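Local coordinates for hypothetical protein PH1952 (Pyrococcus horikoshii, PDB 1ZJJ), which is uncharacterised but belongs to the haloacid dehalogenase superfamily, binds magnesium and is probably a phosphatase, at residues F36-Y50 and D60-A72. Residues are numbered along the deposited sequence; the frame is centred on the assembly and turned at random.
Sequences FAFLTNNSTKTPEMY and DVSSSIIITSGLA
I65 sets its CD1 over one face of the F38 ring, 4.1 Å from the ring centroid and 14° off the normal, a CH-pi contact. With CG1 of I65 between the backbone N and the carbonyl carbon (chi1 57°), a second torsion of the same sign brings CD1 over the ring. The V61 side chain points back against that of F38, its CG2 meeting the ring obliquely, 3.6 Å from F38 CE2, while L54 of helix 47-56 also touches F38, V61 and I66. I66 packs under the first turn of that helix: its CG2 lies 3.8 Å from Y50 CB, and its CB faces P47 CB. On the other side of the sheet, L39 CD1 presses against I67 CG2 at 3.5 Å.

Strands 36-40 and 66-68 run parallel, 22° apart. F38 takes both bonds of its bridge, its N donating to I65 O (2.8 Å) and its O accepting from I67 N; T40 N then donates to I67 O. At the polar edge S69 OG donates to N41 O at 2.7 Å, approaching from above the carbonyl plane. T68 OG1 N-caps the next helix by accepting from L71 N (3.1 Å).

Strand 36-40, helix 47-56 and edge strand 66-68 thus form a beta-alpha-beta unit of the Rossmann-like HAD core, with the T40 side chain about 7 Å from the magnesium ion bound by D7, D9 and D210.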
loop_
_atom_site.group_PDB
_atom_site.type_symbol
_atom_site.label_atom_id
_atom_site.label_comp_id
_atom_site.label_asym_id
_atom_site.label_seq_id
_atom_site.Cartn_x
_atom_site.Cartn_y
_atom_site.Cartn_z
ATOM N N PHE B 36 17.281 -5.231 31.429
ATOM C CA PHE B 36 16.289 -4.563 30.601
ATOM C C PHE B 36 16.826 -4.313 29.205
ATOM O O PHE B 36 18.035 -4.381 28.964
ATOM C CB PHE B 36 15.862 -3.238 31.250
ATOM C CG PHE B 36 16.975 -2.241 31.380
ATOM C CD1 PHE B 36 17.259 -1.356 30.345
ATOM C CD2 PHE B 36 17.774 -2.217 32.523
ATOM C CE1 PHE B 36 18.327 -0.458 30.444
ATOM C CE2 PHE B 36 18.837 -1.327 32.628
ATOM C CZ PHE B 36 19.116 -0.445 31.587
ATOM N N ALA B 37 15.914 -4.039 28.284
ATOM C CA ALA B 37 16.291 -3.754 26.907
ATOM C C ALA B 37 15.224 -2.875 26.282
ATOM O O ALA B 37 14.072 -2.878 26.715
ATOM C CB ALA B 37 16.437 -5.047 26.122
ATOM N N PHE B 38 15.620 -2.106 25.276
ATOM C CA PHE B 38 14.694 -1.234 24.579
ATOM C C PHE B 38 14.372 -1.931 23.257
ATOM O O PHE B 38 15.254 -2.520 22.619
ATOM C CB PHE B 38 15.332 0.143 24.369
ATOM C CG PHE B 38 15.680 0.859 25.662
ATOM C CD1 PHE B 38 15.154 0.432 26.880
ATOM C CD2 PHE B 38 16.511 1.975 25.652
ATOM C CE1 PHE B 38 15.450 1.108 28.072
ATOM C CE2 PHE B 38 16.812 2.659 26.837
ATOM C CZ PHE B 38 16.279 2.222 28.050
ATOM N N LEU B 39 13.110 -1.874 22.852
ATOM C CA LEU B 39 12.683 -2.564 21.646
ATOM C C LEU B 39 11.809 -1.697 20.752
ATOM O O LEU B 39 10.631 -1.493 21.049
ATOM C CB LEU B 39 11.915 -3.833 22.057
ATOM C CG LEU B 39 11.498 -4.842 20.977
ATOM C CD1 LEU B 39 12.743 -5.551 20.474
ATOM C CD2 LEU B 39 10.510 -5.863 21.544
ATOM N N THR B 40 12.382 -1.201 19.654
ATOM C CA THR B 40 11.638 -0.359 18.722
ATOM C C THR B 40 11.404 -1.005 17.350
ATOM O O THR B 40 12.293 -1.670 16.807
ATOM C CB THR B 40 12.351 0.993 18.496
ATOM O OG1 THR B 40 11.593 1.782 17.572
ATOM C CG2 THR B 40 13.752 0.782 17.934
ATOM N N ASN B 41 10.200 -0.808 16.807
ATOM C CA ASN B 41 9.815 -1.312 15.499
ATOM C C ASN B 41 10.417 -0.461 14.384
ATOM O O ASN B 41 10.389 -0.815 13.212
ATOM C CB ASN B 41 8.288 -1.286 15.409
ATOM C CG ASN B 41 7.745 -2.662 15.695
ATOM O OD1 ASN B 41 8.476 -3.594 16.018
ATOM N ND2 ASN B 41 6.412 -2.782 15.573
ATOM N N ASN B 42 10.945 0.699 14.754
ATOM C CA ASN B 42 11.501 1.616 13.765
ATOM C C ASN B 42 12.818 1.062 13.223
ATOM O O ASN B 42 13.684 0.652 13.989
ATOM C CB ASN B 42 11.722 2.996 14.395
ATOM C CG ASN B 42 11.807 4.104 13.361
ATOM O OD1 ASN B 42 12.626 4.053 12.445
ATOM N ND2 ASN B 42 10.953 5.113 13.506
ATOM N N SER B 43 12.969 1.046 11.902
ATOM C CA SER B 43 14.188 0.508 11.303
ATOM C C SER B 43 15.049 1.534 10.569
ATOM O O SER B 43 16.040 1.167 9.926
ATOM C CB SER B 43 13.836 -0.622 10.335
ATOM O OG SER B 43 13.143 -0.121 9.205
ATOM N N THR B 44 14.684 2.808 10.668
ATOM C CA THR B 44 15.446 3.862 9.984
ATOM C C THR B 44 16.785 4.203 10.673
ATOM O O THR B 44 17.690 4.779 10.080
ATOM C CB THR B 44 14.580 5.123 9.877
ATOM O OG1 THR B 44 14.305 5.614 11.188
ATOM C CG2 THR B 44 13.256 4.811 9.175
ATOM N N LYS B 45 16.882 3.873 11.976
ATOM C CA LYS B 45 18.086 4.251 12.722
ATOM C C LYS B 45 18.786 3.043 13.349
ATOM O O LYS B 45 18.179 2.018 13.630
ATOM C CB LYS B 45 17.673 5.224 13.832
ATOM C CG LYS B 45 17.268 6.601 13.294
ATOM C CD LYS B 45 17.019 7.612 14.418
ATOM C CE LYS B 45 16.639 9.001 13.889
ATOM N NZ LYS B 45 15.244 8.996 13.451
ATOM N N THR B 46 20.121 3.168 13.530
ATOM C CA THR B 46 20.839 2.097 14.219
ATOM C C THR B 46 20.722 2.219 15.733
ATOM O O THR B 46 20.355 3.252 16.282
ATOM C CB THR B 46 22.330 2.148 13.863
ATOM O OG1 THR B 46 22.860 3.425 14.221
ATOM C CG2 THR B 46 22.555 1.891 12.372
ATOM N N PRO B 47 21.007 1.098 16.403
ATOM C CA PRO B 47 21.123 1.080 17.853
ATOM C C PRO B 47 22.050 2.201 18.341
ATOM O O PRO B 47 21.802 2.855 19.343
ATOM C CB PRO B 47 21.645 -0.294 18.259
ATOM C CG PRO B 47 21.214 -1.207 17.111
ATOM C CD PRO B 47 21.298 -0.222 15.857
ATOM N N GLU B 48 23.180 2.374 17.625
ATOM C CA GLU B 48 24.087 3.465 17.966
ATOM C C GLU B 48 23.396 4.828 17.918
ATOM O O GLU B 48 23.511 5.647 18.821
ATOM C CB GLU B 48 25.257 3.433 16.985
ATOM C CG GLU B 48 26.204 2.269 17.264
ATOM C CD GLU B 48 25.742 1.067 16.475
ATOM O OE1 GLU B 48 25.214 1.265 15.392
ATOM O OE2 GLU B 48 25.889 -0.061 16.968
ATOM N N MET B 49 22.679 5.072 16.823
ATOM C CA MET B 49 21.958 6.327 16.643
ATOM C C MET B 49 20.951 6.511 17.763
ATOM O O MET B 49 20.761 7.617 18.264
ATOM C CB MET B 49 21.227 6.347 15.296
ATOM C CG MET B 49 22.105 6.654 14.089
ATOM S SD MET B 49 21.215 6.516 12.512
ATOM C CE MET B 49 22.017 5.121 11.789
ATOM N N TYR B 50 20.300 5.423 18.158
ATOM C CA TYR B 50 19.312 5.504 19.221
ATOM C C TYR B 50 19.952 5.823 20.563
ATOM O O TYR B 50 19.365 6.541 21.376
ATOM C CB TYR B 50 18.491 4.210 19.289
ATOM C CG TYR B 50 17.241 4.299 18.448
ATOM C CD1 TYR B 50 17.090 3.532 17.291
ATOM C CD2 TYR B 50 16.224 5.202 18.778
ATOM C CE1 TYR B 50 15.965 3.665 16.484
ATOM C CE2 TYR B 50 15.099 5.344 17.978
ATOM C CZ TYR B 50 14.973 4.576 16.833
ATOM O OH TYR B 50 13.861 4.723 16.034
ATOM N N ASP B 60 21.206 7.424 29.555
ATOM C CA ASP B 60 22.467 6.803 29.155
ATOM C C ASP B 60 22.407 5.281 29.256
ATOM O O ASP B 60 22.343 4.726 30.350
ATOM C CB ASP B 60 23.614 7.326 30.023
ATOM C CG ASP B 60 24.979 6.954 29.475
ATOM O OD1 ASP B 60 25.098 5.930 28.763
ATOM O OD2 ASP B 60 25.942 7.690 29.767
ATOM N N VAL B 61 22.423 4.612 28.107
ATOM C CA VAL B 61 22.400 3.156 28.061
ATOM C C VAL B 61 23.252 2.701 26.885
ATOM O O VAL B 61 23.444 3.443 25.918
ATOM C CB VAL B 61 20.970 2.595 27.861
ATOM C CG1 VAL B 61 20.061 3.046 29.009
ATOM C CG2 VAL B 61 20.418 3.041 26.508
ATOM N N SER B 62 23.760 1.480 26.975
ATOM C CA SER B 62 24.588 0.925 25.915
ATOM C C SER B 62 23.738 0.569 24.694
ATOM O O SER B 62 22.612 0.097 24.826
ATOM C CB SER B 62 25.302 -0.322 26.431
ATOM O OG SER B 62 26.043 -0.943 25.406
ATOM N N SER B 63 24.276 0.808 23.503
ATOM C CA SER B 63 23.557 0.477 22.281
ATOM C C SER B 63 23.356 -1.043 22.228
ATOM O O SER B 63 22.572 -1.549 21.427
ATOM C CB SER B 63 24.356 0.934 21.057
ATOM O OG SER B 63 25.591 0.239 20.985
ATOM N N SER B 64 24.053 -1.773 23.093
ATOM C CA SER B 64 23.925 -3.228 23.103
ATOM C C SER B 64 22.571 -3.728 23.613
ATOM O O SER B 64 22.191 -4.865 23.344
ATOM C CB SER B 64 25.056 -3.876 23.913
ATOM O OG SER B 64 24.898 -3.660 25.302
ATOM N N ILE B 65 21.835 -2.900 24.351
ATOM C CA ILE B 65 20.529 -3.342 24.820
ATOM C C ILE B 65 19.403 -2.680 24.027
ATOM O O ILE B 65 18.236 -2.759 24.405
ATOM C CB ILE B 65 20.341 -3.092 26.348
ATOM C CG1 ILE B 65 20.543 -1.615 26.691
ATOM C CG2 ILE B 65 21.317 -3.948 27.131
ATOM C CD1 ILE B 65 19.350 -0.743 26.407
ATOM N N ILE B 66 19.763 -2.024 22.927
ATOM C CA ILE B 66 18.784 -1.368 22.058
ATOM C C ILE B 66 18.518 -2.253 20.840
ATOM O O ILE B 66 19.384 -2.419 19.981
ATOM C CB ILE B 66 19.285 0.006 21.553
ATOM C CG1 ILE B 66 19.532 0.942 22.740
ATOM C CG2 ILE B 66 18.256 0.617 20.586
ATOM C CD1 ILE B 66 20.058 2.322 22.352
ATOM N N ILE B 67 17.318 -2.820 20.771
ATOM C CA ILE B 67 16.946 -3.695 19.664
ATOM C C ILE B 67 15.994 -2.989 18.711
ATOM O O ILE B 67 14.900 -2.582 19.099
ATOM C CB ILE B 67 16.259 -4.971 20.182
ATOM C CG1 ILE B 67 17.154 -5.652 21.215
ATOM C CG2 ILE B 67 15.954 -5.913 19.021
ATOM C CD1 ILE B 67 16.476 -6.784 21.935
ATOM N N THR B 68 16.425 -2.848 17.464
ATOM C CA THR B 68 15.623 -2.205 16.436
ATOM C C THR B 68 15.074 -3.301 15.527
ATOM O O THR B 68 15.619 -4.411 15.484
ATOM C CB THR B 68 16.474 -1.256 15.581
ATOM O OG1 THR B 68 17.503 -2.010 14.924
ATOM C CG2 THR B 68 17.125 -0.184 16.452
ATOM N N SER B 69 14.009 -3.003 14.794
ATOM C CA SER B 69 13.455 -4.008 13.899
ATOM C C SER B 69 14.513 -4.385 12.862
ATOM O O SER B 69 14.554 -5.515 12.399
ATOM C CB SER B 69 12.182 -3.494 13.214
ATOM O OG SER B 69 12.418 -2.346 12.427
ATOM N N GLY B 70 15.372 -3.429 12.517
ATOM C CA GLY B 70 16.422 -3.690 11.544
ATOM C C GLY B 70 17.404 -4.729 12.050
ATOM O O GLY B 70 17.837 -5.609 11.306
ATOM N N LEU B 71 17.771 -4.618 13.321
ATOM C CA LEU B 71 18.707 -5.584 13.846
ATOM C C LEU B 71 18.016 -6.925 13.999
ATOM O O LEU B 71 18.568 -7.976 13.701
ATOM C CB LEU B 71 19.193 -5.089 15.209
ATOM C CG LEU B 71 19.883 -6.188 16.020
ATOM C CD1 LEU B 71 21.275 -6.523 15.479
ATOM C CD2 LEU B 71 20.075 -5.809 17.488
ATOM N N ALA B 72 16.755 -6.930 14.422
ATOM C CA ALA B 72 15.988 -8.169 14.519
ATOM C C ALA B 72 15.855 -8.831 13.143
ATOM O O ALA B 72 15.872 -10.060 13.031
ATOM C CB ALA B 72 14.598 -7.880 15.102
HETATM O O HOH W 1 19.369 -1.128 13.146
#